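Local coordinates for uncharacterized protein (Mycobacterium tuberculosis, PDB 4Q6U) that is of unknown function but combines an N-terminal GAF-like domain with two PAS-like domains, and probably acts as a sensor of signals or ligands, at residues R243-L248 / K255-P260; V314-I319 / G328-R333; G141-E146 / R268-G273; V160-V165 / E320-T325. All blocks are in the same frame, centred on the assembly; numbering follows the deposited sequence.

Interaction 1. Residues R243-L248 / K255-P260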
loop_
_atom_site.group_PDB
_atom_site.type_symbol
_atom_site.label_atom_id
_atom_site.label_comp_id
_atom_site.label_asym_id
_atom_site.label_seq_id
_atom_site.Cartn_x
_atom_site.Cartn_y
_atom_site.Cartn_z
ATOM N N ARG B 243 -1.691 16.868 -11.136
ATOM C CA ARG B 243 -2.755 15.920 -10.806
ATOM C C ARG B 243 -3.354 16.144 -9.425
ATOM O O ARG B 243 -2.653 16.529 -8.492
ATOM C CB ARG B 243 -2.228 14.497 -10.915
ATOM C CG ARG B 243 -1.863 14.111 -12.365
ATOM C CD ARG B 243 -1.124 12.742 -12.360
ATOM N NE ARG B 243 0.117 12.810 -11.604
ATOM C CZ ARG B 243 0.885 11.759 -11.339
ATOM N NH1 ARG B 243 0.535 10.558 -11.780
ATOM N NH2 ARG B 243 2.000 11.916 -10.642
ATOM N N ALA B 244 -4.654 15.884 -9.308
ATOM C CA ALA B 244 -5.382 16.113 -8.066
ATOM C C ALA B 244 -6.546 15.152 -7.963
ATOM O O ALA B 244 -7.022 14.642 -8.971
ATOM C CB ALA B 244 -5.886 17.549 -7.994
ATOM N N LEU B 245 -7.004 14.905 -6.741
ATOM C CA LEU B 245 -8.256 14.197 -6.552
ATOM C C LEU B 245 -9.335 15.221 -6.266
ATOM O O LEU B 245 -9.098 16.184 -5.537
ATOM C CB LEU B 245 -8.157 13.186 -5.421
ATOM C CG LEU B 245 -7.132 12.077 -5.672
ATOM C CD1 LEU B 245 -6.941 11.261 -4.416
ATOM C CD2 LEU B 245 -7.623 11.200 -6.816
ATOM N N VAL B 246 -10.511 15.024 -6.854
ATOM C CA VAL B 246 -11.615 15.956 -6.667
ATOM C C VAL B 246 -12.927 15.227 -6.385
ATOM O O VAL B 246 -13.083 14.053 -6.736
ATOM C CB VAL B 246 -11.808 16.867 -7.903
ATOM C CG1 VAL B 246 -10.479 17.461 -8.343
ATOM C CG2 VAL B 246 -12.468 16.100 -9.044
ATOM N N ASP B 247 -13.862 15.917 -5.730
ATOM C CA ASP B 247 -15.220 15.408 -5.610
ATOM C C ASP B 247 -15.912 15.643 -6.943
ATOM O O ASP B 247 -16.052 16.779 -7.394
ATOM C CB ASP B 247 -15.983 16.080 -4.457
ATOM C CG ASP B 247 -17.346 15.433 -4.186
ATOM O OD1 ASP B 247 -18.029 15.030 -5.145
ATOM O OD2 ASP B 247 -17.746 15.329 -3.006
ATOM N N LEU B 248 -16.330 14.553 -7.574
ATOM C CA LEU B 248 -16.944 14.604 -8.894
ATOM C C LEU B 248 -18.220 15.451 -8.943
ATOM O O LEU B 248 -18.427 16.230 -9.878
ATOM C CB LEU B 248 -17.232 13.178 -9.366
ATOM C CG LEU B 248 -15.957 12.417 -9.743
ATOM C CD1 LEU B 248 -16.237 10.948 -10.050
ATOM C CD2 LEU B 248 -15.291 13.101 -10.933
ATOM N N LYS B 255 -7.165 16.565 -2.847
ATOM C CA LYS B 255 -5.750 16.291 -2.629
ATOM C C LYS B 255 -4.910 16.564 -3.863
ATOM O O LYS B 255 -5.312 16.223 -4.972
ATOM C CB LYS B 255 -5.543 14.832 -2.209
ATOM C CG LYS B 255 -4.086 14.522 -1.873
ATOM C CD LYS B 255 -3.882 13.083 -1.522
ATOM C CE LYS B 255 -2.421 12.814 -1.236
ATOM N NZ LYS B 255 -2.001 13.182 0.151
ATOM N N TRP B 256 -3.741 17.165 -3.667
ATOM C CA TRP B 256 -2.759 17.300 -4.744
ATOM C C TRP B 256 -1.875 16.061 -4.781
ATOM O O TRP B 256 -1.385 15.626 -3.744
ATOM C CB TRP B 256 -1.892 18.541 -4.556
ATOM C CG TRP B 256 -2.637 19.821 -4.784
ATOM C CD1 TRP B 256 -3.047 20.708 -3.836
ATOM C CD2 TRP B 256 -3.067 20.344 -6.043
ATOM N NE1 TRP B 256 -3.707 21.766 -4.430
ATOM C CE2 TRP B 256 -3.741 21.557 -5.786
ATOM C CE3 TRP B 256 -2.954 19.897 -7.369
ATOM C CZ2 TRP B 256 -4.289 22.335 -6.798
ATOM C CZ3 TRP B 256 -3.503 20.674 -8.378
ATOM C CH2 TRP B 256 -4.163 21.879 -8.087
ATOM N N LEU B 257 -1.674 15.502 -5.973
ATOM C CA LEU B 257 -0.842 14.301 -6.142
ATOM C C LEU B 257 0.547 14.696 -6.626
ATOM O O LEU B 257 1.522 13.985 -6.434
ATOM C CB LEU B 257 -1.501 13.329 -7.113
ATOM C CG LEU B 257 -2.825 12.738 -6.632
ATOM C CD1 LEU B 257 -3.395 11.809 -7.681
ATOM C CD2 LEU B 257 -2.650 12.006 -5.301
ATOM N N ASP B 258 0.615 15.847 -7.278
ATOM C CA ASP B 258 1.872 16.509 -7.574
ATOM C C ASP B 258 1.870 17.801 -6.775
ATOM O O ASP B 258 1.082 17.940 -5.847
ATOM C CB ASP B 258 1.999 16.779 -9.071
ATOM C CG ASP B 258 1.820 15.526 -9.888
ATOM O OD1 ASP B 258 2.490 14.525 -9.562
ATOM O OD2 ASP B 258 1.004 15.528 -10.836
ATOM N N GLN B 259 2.732 18.745 -7.122
ATOM C CA GLN B 259 2.684 20.043 -6.458
ATOM C C GLN B 259 1.489 20.846 -6.976
ATOM O O GLN B 259 1.048 20.654 -8.107
ATOM C CB GLN B 259 3.990 20.816 -6.669
ATOM C CG GLN B 259 5.182 20.222 -5.930
ATOM C CD GLN B 259 4.843 19.778 -4.511
ATOM O OE1 GLN B 259 4.420 20.581 -3.682
ATOM N NE2 GLN B 259 5.028 18.486 -4.229
ATOM N N PRO B 260 0.952 21.753 -6.145
ATOM C CA PRO B 260 -0.207 22.538 -6.591
ATOM C C PRO B 260 0.096 23.350 -7.836
ATOM O O PRO B 260 1.239 23.758 -8.047
ATOM C CB PRO B 260 -0.491 23.460 -5.406
ATOM C CG PRO B 260 0.117 22.769 -4.231
ATOM C CD PRO B 260 1.319 22.035 -4.748
#
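Residues 243-245 and 255-258 run antiparallel, their directions 167° apart, as the two arms of a beta hairpin at the margin of the 2-1-5-4-3 sheet of the C-terminal PAS-like domain. Leu245 and Lys255 make the hydrogen-bonded pair, with Leu245 N 2.8 Å from Lys255 O and only a weak bond returned from Lys255 N to Leu245 O. Ala244 faces Trp256 as a non-hydrogen-bonded pair, after which Leu257 N reaches Arg243 O at 2.9 Å. Beyond the second strand, Asp258 turns its carboxylate to Arg243, whose chain bends at chi3 (-62°). The guanidinium grips it side-on, Arg243 NE lying 3.0 Å from Asp258 OD2 and Arg243 NH2 2.9 Å from Asp258 OD1. Both oxygens use their syn lone pairs, and the two planes are 20° apart. Asp258 OD2 also takes Arg243 N from above the carboxylate plane, while Arg151 adds a second salt bridge at OD1; so much positive charge would probably keep this buried acid ionised. Lys255 leads its amine away to Glu157. On the Ala244-Trp256 face, Ala244 CB meets Trp256 CE3 obliquely at 3.8 Å, and Pro260 CA sits over the centre of one indole face.

Interaction 2. Residues V314-I319 / G328-R333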
loop_
_atom_site.group_PDB
_atom_site.type_symbol
_atom_site.label_atom_id
_atom_site.label_comp_id
_atom_site.label_asym_id
_atom_site.label_seq_id
_atom_site.Cartn_x
_atom_site.Cartn_y
_atom_site.Cartn_z
ATOM N N VAL B 314 -8.363 19.986 -18.721
ATOM C CA VAL B 314 -8.659 19.035 -17.662
ATOM C C VAL B 314 -8.879 17.634 -18.226
ATOM O O VAL B 314 -9.642 17.460 -19.176
ATOM C CB VAL B 314 -9.907 19.476 -16.890
ATOM C CG1 VAL B 314 -10.333 18.418 -15.922
ATOM C CG2 VAL B 314 -9.650 20.799 -16.172
ATOM N N THR B 315 -8.199 16.645 -17.649
ATOM C CA THR B 315 -8.390 15.241 -18.025
ATOM C C THR B 315 -8.789 14.437 -16.782
ATOM O O THR B 315 -8.109 14.484 -15.756
ATOM C CB THR B 315 -7.128 14.656 -18.673
ATOM O OG1 THR B 315 -6.848 15.367 -19.884
ATOM C CG2 THR B 315 -7.309 13.166 -18.987
ATOM N N VAL B 316 -9.905 13.720 -16.874
ATOM C CA VAL B 316 -10.567 13.177 -15.690
ATOM C C VAL B 316 -10.775 11.677 -15.761
ATOM O O VAL B 316 -11.286 11.165 -16.758
ATOM C CB VAL B 316 -11.944 13.833 -15.475
ATOM C CG1 VAL B 316 -12.428 13.600 -14.056
ATOM C CG2 VAL B 316 -11.871 15.306 -15.755
ATOM N N ASN B 317 -10.369 10.978 -14.701
ATOM C CA ASN B 317 -10.644 9.551 -14.555
ATOM C C ASN B 317 -11.415 9.315 -13.266
ATOM O O ASN B 317 -11.248 10.050 -12.305
ATOM C CB ASN B 317 -9.347 8.731 -14.554
ATOM C CG ASN B 317 -8.690 8.664 -15.927
ATOM O OD1 ASN B 317 -8.881 7.705 -16.672
ATOM N ND2 ASN B 317 -7.911 9.683 -16.263
ATOM N N ARG B 318 -12.267 8.297 -13.249
ATOM C CA ARG B 318 -12.983 7.951 -12.027
ATOM C C ARG B 318 -12.168 6.964 -11.198
ATOM O O ARG B 318 -11.762 5.928 -11.706
ATOM C CB ARG B 318 -14.346 7.353 -12.352
ATOM C CG ARG B 318 -15.201 7.089 -11.133
ATOM C CD ARG B 318 -16.597 6.617 -11.522
ATOM N NE ARG B 318 -16.602 5.228 -11.973
ATOM C CZ ARG B 318 -17.668 4.613 -12.473
ATOM N NH1 ARG B 318 -18.816 5.265 -12.595
ATOM N NH2 ARG B 318 -17.588 3.346 -12.853
ATOM N N ILE B 319 -11.926 7.300 -9.936
ATOM C CA ILE B 319 -11.233 6.409 -9.014
ATOM C C ILE B 319 -12.209 5.836 -7.991
ATOM O O ILE B 319 -12.957 6.573 -7.365
ATOM C CB ILE B 319 -10.101 7.132 -8.256
ATOM C CG1 ILE B 319 -9.212 7.927 -9.212
ATOM C CG2 ILE B 319 -9.286 6.145 -7.440
ATOM C CD1 ILE B 319 -8.691 7.124 -10.399
ATOM N N GLY B 328 -12.720 11.826 -8.363
ATOM C CA GLY B 328 -12.151 12.155 -9.661
ATOM C C GLY B 328 -10.644 12.315 -9.606
ATOM O O GLY B 328 -10.116 13.026 -8.754
ATOM N N LEU B 329 -9.942 11.624 -10.495
ATOM C CA LEU B 329 -8.537 11.913 -10.703
ATOM C C LEU B 329 -8.460 12.904 -11.846
ATOM O O LEU B 329 -8.815 12.581 -12.981
ATOM C CB LEU B 329 -7.732 10.657 -11.030
ATOM C CG LEU B 329 -6.326 10.971 -11.543
ATOM C CD1 LEU B 329 -5.503 11.610 -10.438
ATOM C CD2 LEU B 329 -5.639 9.738 -12.102
ATOM N N VAL B 330 -8.011 14.112 -11.545
ATOM C CA VAL B 330 -7.966 15.157 -12.547
ATOM C C VAL B 330 -6.531 15.536 -12.877
ATOM O O VAL B 330 -5.724 15.725 -11.976
ATOM C CB VAL B 330 -8.736 16.412 -12.065
ATOM C CG1 VAL B 330 -8.557 17.528 -13.039
ATOM C CG2 VAL B 330 -10.214 16.089 -11.895
ATOM N N ALA B 331 -6.218 15.630 -14.168
ATOM C CA ALA B 331 -4.916 16.115 -14.617
ATOM C C ALA B 331 -5.062 17.513 -15.207
ATOM O O ALA B 331 -5.755 17.702 -16.196
ATOM C CB ALA B 331 -4.306 15.166 -15.635
ATOM N N LEU B 332 -4.399 18.485 -14.597
ATOM C CA LEU B 332 -4.550 19.882 -14.992
ATOM C C LEU B 332 -3.339 20.442 -15.697
ATOM O O LEU B 332 -2.224 20.336 -15.201
ATOM C CB LEU B 332 -4.820 20.743 -13.770
ATOM C CG LEU B 332 -5.968 20.286 -12.892
ATOM C CD1 LEU B 332 -5.868 21.012 -11.577
ATOM C CD2 LEU B 332 -7.230 20.669 -13.596
ATOM N N ARG B 333 -3.573 21.099 -16.824
ATOM C CA ARG B 333 -2.506 21.791 -17.518
ATOM C C ARG B 333 -3.052 22.945 -18.363
ATOM O O ARG B 333 -4.253 23.040 -18.608
ATOM C CB ARG B 333 -1.718 20.812 -18.402
ATOM C CG ARG B 333 -2.505 20.243 -19.586
ATOM C CD ARG B 333 -1.588 19.488 -20.577
ATOM N NE ARG B 333 -2.330 18.733 -21.595
ATOM C CZ ARG B 333 -3.014 19.286 -22.591
ATOM N NH1 ARG B 333 -3.068 20.607 -22.714
ATOM N NH2 ARG B 333 -3.652 18.521 -23.469
HETATM O O HOH W 1 -5.217 17.580 -18.914
#
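Leu329, Val314 and Thr315 bury the most surface where strands 314-319 and 328-333 pair as an antiparallel beta hairpin (165° between their directions) in the five-stranded sheet of the C-terminal PAS-like domain. Leu329 sits opposite Asn317 in a hydrogen-bonded pair, Leu329 N lying 2.7 Å from Asn317 O and the return bond from Asn317 N to Leu329 O being nearly as short. Leu329 CB packs against Ile319, which crosses it obliquely. Ile319 CG1 comes to 3.6 Å from Leu329 CB, and Ile319 CD1 rests on the same carbon. Leu236 of the second subunit packs on Leu329, so this face of the sheet contributes to the dimer contact.

The opposite face carries Val314, Val316, Val330 and Leu332. Val314 places each methyl on a different neighbour: CG1, anti to the backbone N, lies 3.5 Å from Val330 CG1, and CG2 lies 3.5 Å from Leu332 CD2, side by side with it. Trp251 touches both Val314 and Val330.

Thr315 shares a face with Leu329 and pairs with Ala331, whose N is only 2.7 Å from Thr315 O. The Thr315 hydroxyl is hydrogen-bonded to Ser297 on the next strand. A water joins the pair across the strands, lying 2.9 Å from Thr315 OG1 and donating to Ala331 O, which thereby accepts a second bond beside that from Thr315 N.

Interaction 3. Residues G141-E146 / R268-G273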
loop_
_atom_site.group_PDB
_atom_site.type_symbol
_atom_site.label_atom_id
_atom_site.label_comp_id
_atom_site.label_asym_id
_atom_site.label_seq_id
_atom_site.Cartn_x
_atom_site.Cartn_y
_atom_site.Cartn_z
ATOM N N GLY B 141 -11.566 28.868 5.568
ATOM C CA GLY B 141 -11.751 28.817 4.127
ATOM C C GLY B 141 -10.723 27.963 3.401
ATOM O O GLY B 141 -10.403 28.213 2.238
ATOM N N ARG B 142 -10.213 26.938 4.084
ATOM C CA ARG B 142 -9.151 26.097 3.539
ATOM C C ARG B 142 -9.716 24.999 2.650
ATOM O O ARG B 142 -10.749 24.408 2.963
ATOM C CB ARG B 142 -8.326 25.458 4.678
ATOM C CG ARG B 142 -7.627 26.458 5.603
ATOM C CD ARG B 142 -7.049 25.773 6.854
ATOM N NE ARG B 142 -6.015 24.795 6.521
ATOM C CZ ARG B 142 -4.766 25.109 6.175
ATOM N NH1 ARG B 142 -4.388 26.381 6.117
ATOM N NH2 ARG B 142 -3.887 24.144 5.893
ATOM N N ALA B 143 -9.041 24.729 1.535
ATOM C CA ALA B 143 -9.355 23.549 0.747
ATOM C C ALA B 143 -8.873 22.330 1.514
ATOM O O ALA B 143 -7.881 22.407 2.255
ATOM C CB ALA B 143 -8.706 23.616 -0.631
ATOM N N PHE B 144 -9.579 21.216 1.355
ATOM C CA PHE B 144 -9.138 19.957 1.955
ATOM C C PHE B 144 -7.701 19.659 1.528
ATOM O O PHE B 144 -6.911 19.133 2.306
ATOM C CB PHE B 144 -10.061 18.794 1.559
ATOM C CG PHE B 144 -11.478 18.930 2.051
ATOM C CD1 PHE B 144 -11.801 19.784 3.095
ATOM C CD2 PHE B 144 -12.497 18.197 1.455
ATOM C CE1 PHE B 144 -13.111 19.908 3.546
ATOM C CE2 PHE B 144 -13.808 18.307 1.900
ATOM C CZ PHE B 144 -14.120 19.164 2.951
ATOM N N ALA B 145 -7.347 20.027 0.300
ATOM C CA ALA B 145 -6.004 19.733 -0.208
ATOM C C ALA B 145 -4.915 20.566 0.490
ATOM O O ALA B 145 -3.723 20.327 0.282
ATOM C CB ALA B 145 -5.948 19.948 -1.752
ATOM N N GLU B 146 -5.314 21.529 1.328
ATOM C CA GLU B 146 -4.345 22.291 2.122
ATOM C C GLU B 146 -4.047 21.603 3.463
ATOM O O GLU B 146 -3.064 21.926 4.136
ATOM C CB GLU B 146 -4.847 23.734 2.367
ATOM C CG GLU B 146 -5.031 24.548 1.072
ATOM C CD GLU B 146 -5.497 25.982 1.307
ATOM O OE1 GLU B 146 -6.712 26.234 1.161
ATOM O OE2 GLU B 146 -4.655 26.860 1.606
ATOM N N ARG B 268 -8.390 30.478 -3.091
ATOM C CA ARG B 268 -9.456 31.460 -2.854
ATOM C C ARG B 268 -10.824 30.853 -3.154
ATOM O O ARG B 268 -11.791 31.083 -2.423
ATOM C CB ARG B 268 -9.245 32.704 -3.709
ATOM C CG ARG B 268 -10.227 33.850 -3.408
ATOM C CD ARG B 268 -10.187 34.893 -4.499
ATOM N NE ARG B 268 -10.934 34.461 -5.682
ATOM C CZ ARG B 268 -10.438 34.422 -6.916
ATOM N NH1 ARG B 268 -9.184 34.798 -7.145
ATOM N NH2 ARG B 268 -11.198 34.013 -7.926
ATOM N N SER B 269 -10.909 30.072 -4.230
ATOM C CA SER B 269 -12.209 29.576 -4.667
ATOM C C SER B 269 -12.645 28.324 -3.894
ATOM O O SER B 269 -13.734 27.804 -4.125
ATOM C CB SER B 269 -12.206 29.305 -6.180
ATOM O OG SER B 269 -11.305 28.256 -6.511
ATOM N N ALA B 270 -11.819 27.857 -2.958
ATOM C CA ALA B 270 -12.220 26.725 -2.126
ATOM C C ALA B 270 -13.474 27.081 -1.328
ATOM O O ALA B 270 -14.409 26.282 -1.232
ATOM C CB ALA B 270 -11.097 26.313 -1.192
ATOM N N ALA B 271 -13.505 28.295 -0.786
ATOM C CA ALA B 271 -14.622 28.698 0.060
ATOM C C ALA B 271 -15.431 29.873 -0.494
ATOM O O ALA B 271 -16.532 30.148 -0.011
ATOM C CB ALA B 271 -14.105 29.045 1.468
ATOM N N ASP B 272 -14.909 30.567 -1.502
ATOM C CA ASP B 272 -15.566 31.797 -1.953
ATOM C C ASP B 272 -15.686 31.853 -3.452
ATOM O O ASP B 272 -14.716 31.628 -4.160
ATOM C CB ASP B 272 -14.796 33.018 -1.455
ATOM C CG ASP B 272 -15.609 34.307 -1.520
ATOM O OD1 ASP B 272 -16.853 34.254 -1.617
ATOM O OD2 ASP B 272 -14.989 35.386 -1.450
ATOM N N GLY B 273 -16.884 32.187 -3.920
ATOM C CA GLY B 273 -17.134 32.411 -5.326
ATOM C C GLY B 273 -17.403 31.160 -6.127
ATOM O O GLY B 273 -17.468 30.058 -5.582
HETATM O O HOH W 2 -11.223 29.760 0.231
#
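Two loops distant in sequence meet here through three alanines and a glycine, with a water completing the join. Ala270 CB points at 141-146 and touches Ala143 CB methyl to methyl at 3.6 Å; one residue on, Ala271 CB rests 3.6 Å from Gly141 CA. Gly141, with positive phi (65°) and no side chain, lets the Ala271 methyl settle directly on its backbone. Beside these methyls a water accepts from Ala271 N and lies 2.7 Å from Gly141 O, bridging the two backbones although they share no direct hydrogen bond.

Glu146 folds back over its own segment. Its CB lies over one face of the Arg142 guanidinium, 3.6 Å above the plane and offset toward the rim. The chain runs on extended through CG and CD (chi2 -179°) toward Ala143, the side chain also packing on Trp266. At the tip, OE1 accepts Ala143 N at 2.8 Å through its anti lone pair, and OE2 forms a salt bridge with Arg267, just ahead of 268-273. Ala143 O in turn accepts Glu146 N, so a backbone and a side-chain bond together tie Ala143 to Glu146. The covered guanidinium is held from its NE by Asp147 and Asp122.

Ala271 also touches Val119, and Phe144 stacks on Trp113, both in the strands of the middle domain. Small methyls and a bridging water thus make up a loop-to-loop interface between consecutive PAS-like domains.

Interaction 4. Residues V160-V165 / E320-T325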
loop_
_atom_site.group_PDB
_atom_site.type_symbol
_atom_site.label_atom_id
_atom_site.label_comp_id
_atom_site.label_asym_id
_atom_site.label_seq_id
_atom_site.Cartn_x
_atom_site.Cartn_y
_atom_site.Cartn_z
ATOM N N VAL B 160 -10.106 8.707 4.435
ATOM C CA VAL B 160 -10.313 10.146 4.607
ATOM C C VAL B 160 -11.012 10.705 3.378
ATOM O O VAL B 160 -11.993 11.438 3.477
ATOM C CB VAL B 160 -8.991 10.907 4.833
ATOM C CG1 VAL B 160 -9.228 12.427 4.797
ATOM C CG2 VAL B 160 -8.348 10.493 6.145
ATOM N N LEU B 161 -10.496 10.352 2.206
ATOM C CA LEU B 161 -11.078 10.824 0.965
ATOM C C LEU B 161 -12.491 10.279 0.804
ATOM O O LEU B 161 -13.386 10.980 0.351
ATOM C CB LEU B 161 -10.194 10.414 -0.219
ATOM C CG LEU B 161 -8.766 10.952 -0.195
ATOM C CD1 LEU B 161 -7.852 10.200 -1.208
ATOM C CD2 LEU B 161 -8.740 12.449 -0.475
ATOM N N ALA B 162 -12.683 9.019 1.180
ATOM C CA ALA B 162 -13.999 8.395 1.118
ATOM C C ALA B 162 -14.970 9.146 2.013
ATOM O O ALA B 162 -16.085 9.460 1.601
ATOM C CB ALA B 162 -13.928 6.921 1.535
HETATM N N MSE B 163 -14.526 9.426 3.236
HETATM C CA MSE B 163 -15.290 10.218 4.205
HETATM C C MSE B 163 -15.784 11.510 3.550
HETATM O O MSE B 163 -16.924 11.919 3.751
HETATM C CB MSE B 163 -14.421 10.511 5.446
HETATM C CG MSE B 163 -15.085 11.312 6.581
HETATM SE SE MSE B 163 -13.997 11.549 8.228
HETATM C CE MSE B 163 -13.997 9.698 8.894
ATOM N N ALA B 164 -14.944 12.116 2.715
ATOM C CA ALA B 164 -15.237 13.432 2.152
ATOM C C ALA B 164 -16.190 13.462 0.943
ATOM O O ALA B 164 -16.937 14.427 0.786
ATOM C CB ALA B 164 -13.936 14.120 1.788
ATOM N N VAL B 165 -16.174 12.442 0.084
ATOM C CA VAL B 165 -16.935 12.528 -1.177
ATOM C C VAL B 165 -18.349 11.962 -1.091
ATOM O O VAL B 165 -19.262 12.411 -1.788
ATOM C CB VAL B 165 -16.223 11.795 -2.339
ATOM C CG1 VAL B 165 -15.030 12.581 -2.810
ATOM C CG2 VAL B 165 -15.824 10.390 -1.924
ATOM N N GLU B 320 -12.192 4.523 -7.810
ATOM C CA GLU B 320 -13.055 3.895 -6.814
ATOM C C GLU B 320 -12.319 3.722 -5.491
ATOM O O GLU B 320 -11.390 2.916 -5.385
ATOM C CB GLU B 320 -13.564 2.540 -7.318
ATOM C CG GLU B 320 -14.626 1.906 -6.434
ATOM C CD GLU B 320 -15.116 0.568 -6.972
ATOM O OE1 GLU B 320 -14.900 0.285 -8.169
ATOM O OE2 GLU B 320 -15.715 -0.204 -6.193
ATOM N N LEU B 321 -12.754 4.478 -4.487
ATOM C CA LEU B 321 -12.121 4.517 -3.174
ATOM C C LEU B 321 -12.635 3.380 -2.306
ATOM O O LEU B 321 -11.879 2.709 -1.612
ATOM C CB LEU B 321 -12.400 5.870 -2.494
ATOM C CG LEU B 321 -11.901 7.114 -3.235
ATOM C CD1 LEU B 321 -12.343 8.407 -2.521
ATOM C CD2 LEU B 321 -10.392 7.066 -3.391
ATOM N N GLU B 322 -13.947 3.206 -2.342
ATOM C CA GLU B 322 -14.639 2.120 -1.672
ATOM C C GLU B 322 -15.709 1.671 -2.642
ATOM O O GLU B 322 -16.031 2.412 -3.573
ATOM C CB GLU B 322 -15.252 2.578 -0.342
ATOM C CG GLU B 322 -14.238 3.028 0.696
ATOM C CD GLU B 322 -14.894 3.635 1.923
ATOM O OE1 GLU B 322 -16.132 3.811 1.914
ATOM O OE2 GLU B 322 -14.170 3.938 2.892
ATOM N N PRO B 323 -16.256 0.461 -2.449
ATOM C CA PRO B 323 -17.352 0.010 -3.312
ATOM C C PRO B 323 -18.463 1.054 -3.414
ATOM O O PRO B 323 -18.946 1.535 -2.390
ATOM C CB PRO B 323 -17.850 -1.269 -2.619
ATOM C CG PRO B 323 -17.145 -1.313 -1.283
ATOM C CD PRO B 323 -15.870 -0.570 -1.475
ATOM N N ASP B 324 -18.819 1.412 -4.646
ATOM C CA ASP B 324 -19.826 2.433 -4.936
ATOM C C ASP B 324 -19.450 3.818 -4.411
ATOM O O ASP B 324 -20.308 4.689 -4.300
ATOM C CB ASP B 324 -21.190 2.020 -4.370
ATOM N N THR B 325 -18.173 4.027 -4.095
ATOM C CA THR B 325 -17.695 5.349 -3.681
ATOM C C THR B 325 -16.540 5.822 -4.561
ATOM O O THR B 325 -15.442 5.258 -4.527
ATOM C CB THR B 325 -17.237 5.361 -2.218
ATOM O OG1 THR B 325 -18.262 4.804 -1.390
ATOM C CG2 THR B 325 -16.948 6.788 -1.768
#
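Leu321 is the wedge of this contact between residues 160-165, the end of helix 157-165, and the turn that links two strands of the C-terminal PAS-like domain. With CG anti to the carbonyl carbon (chi1 -60°) and the chain running on extended to CD1 (chi2 175°), Leu321 lays CD1 against the helix. There Leu321 CD1 lies 3.7 Å from Leu161 CB and 4.1 Å from Val165 CG2, so one methyl touches residues a full helical turn apart. The small Ala162 allows this approach and also receives Glu322, whose extended chain lays its carboxylate against the alanine methyl, with OE2 3.3 Å from Ala162 CB. That oxygen is not left to the methyl alone, for it accepts a hydrogen bond from Gln159 earlier in the helix. Leu228 of the second subunit also packs on both Leu161 and Leu321.

Toward Thr325 the fit loosens. Only Thr325 CG2, anti to the backbone N, meets the helix, 3.8 Å from Val165 CG2, the two side chains crossing obliquely. Farther out, Pro323 and Asp324 are exposed at the corners of a type II turn, and the Asp324 carboxylate is not modelled. The turn itself is firm, closed by Thr325 N to Glu322 O at 2.7 Å.

At its base Leu321 N and, weakly, Glu322 N both bond to Thr325 O. This is a classic beta bulge, and it directs Leu321 and Glu322 together at the middle-domain helix: a bulged hairpin end docked on a helix between two PAS-like domains, beside the dimer interface.

In the fold
From the N terminus, the chain first enters interaction 3 at 141-146 and interaction 4 at 160-165, both in the middle domain. Interaction 1 opens and closes inside the long loops that interactions 3 and 4 still hold open. Residues 268-273 close interaction 3, after which 314-319 opens interaction 2; 320-325 next closes interaction 4, and 328-333 closes interaction 2. Interaction 4 therefore crosses both 3 and 2, whereas 1 and 2 follow in series as neighbours in one sheet, joined by probable backbone hydrogen bonds. Interactions 3 and 4 tie the middle domain to the C-terminal domain, and their middle-domain segments also touch interaction 1, Ala145 on Trp256 and Leu161 on Leu245.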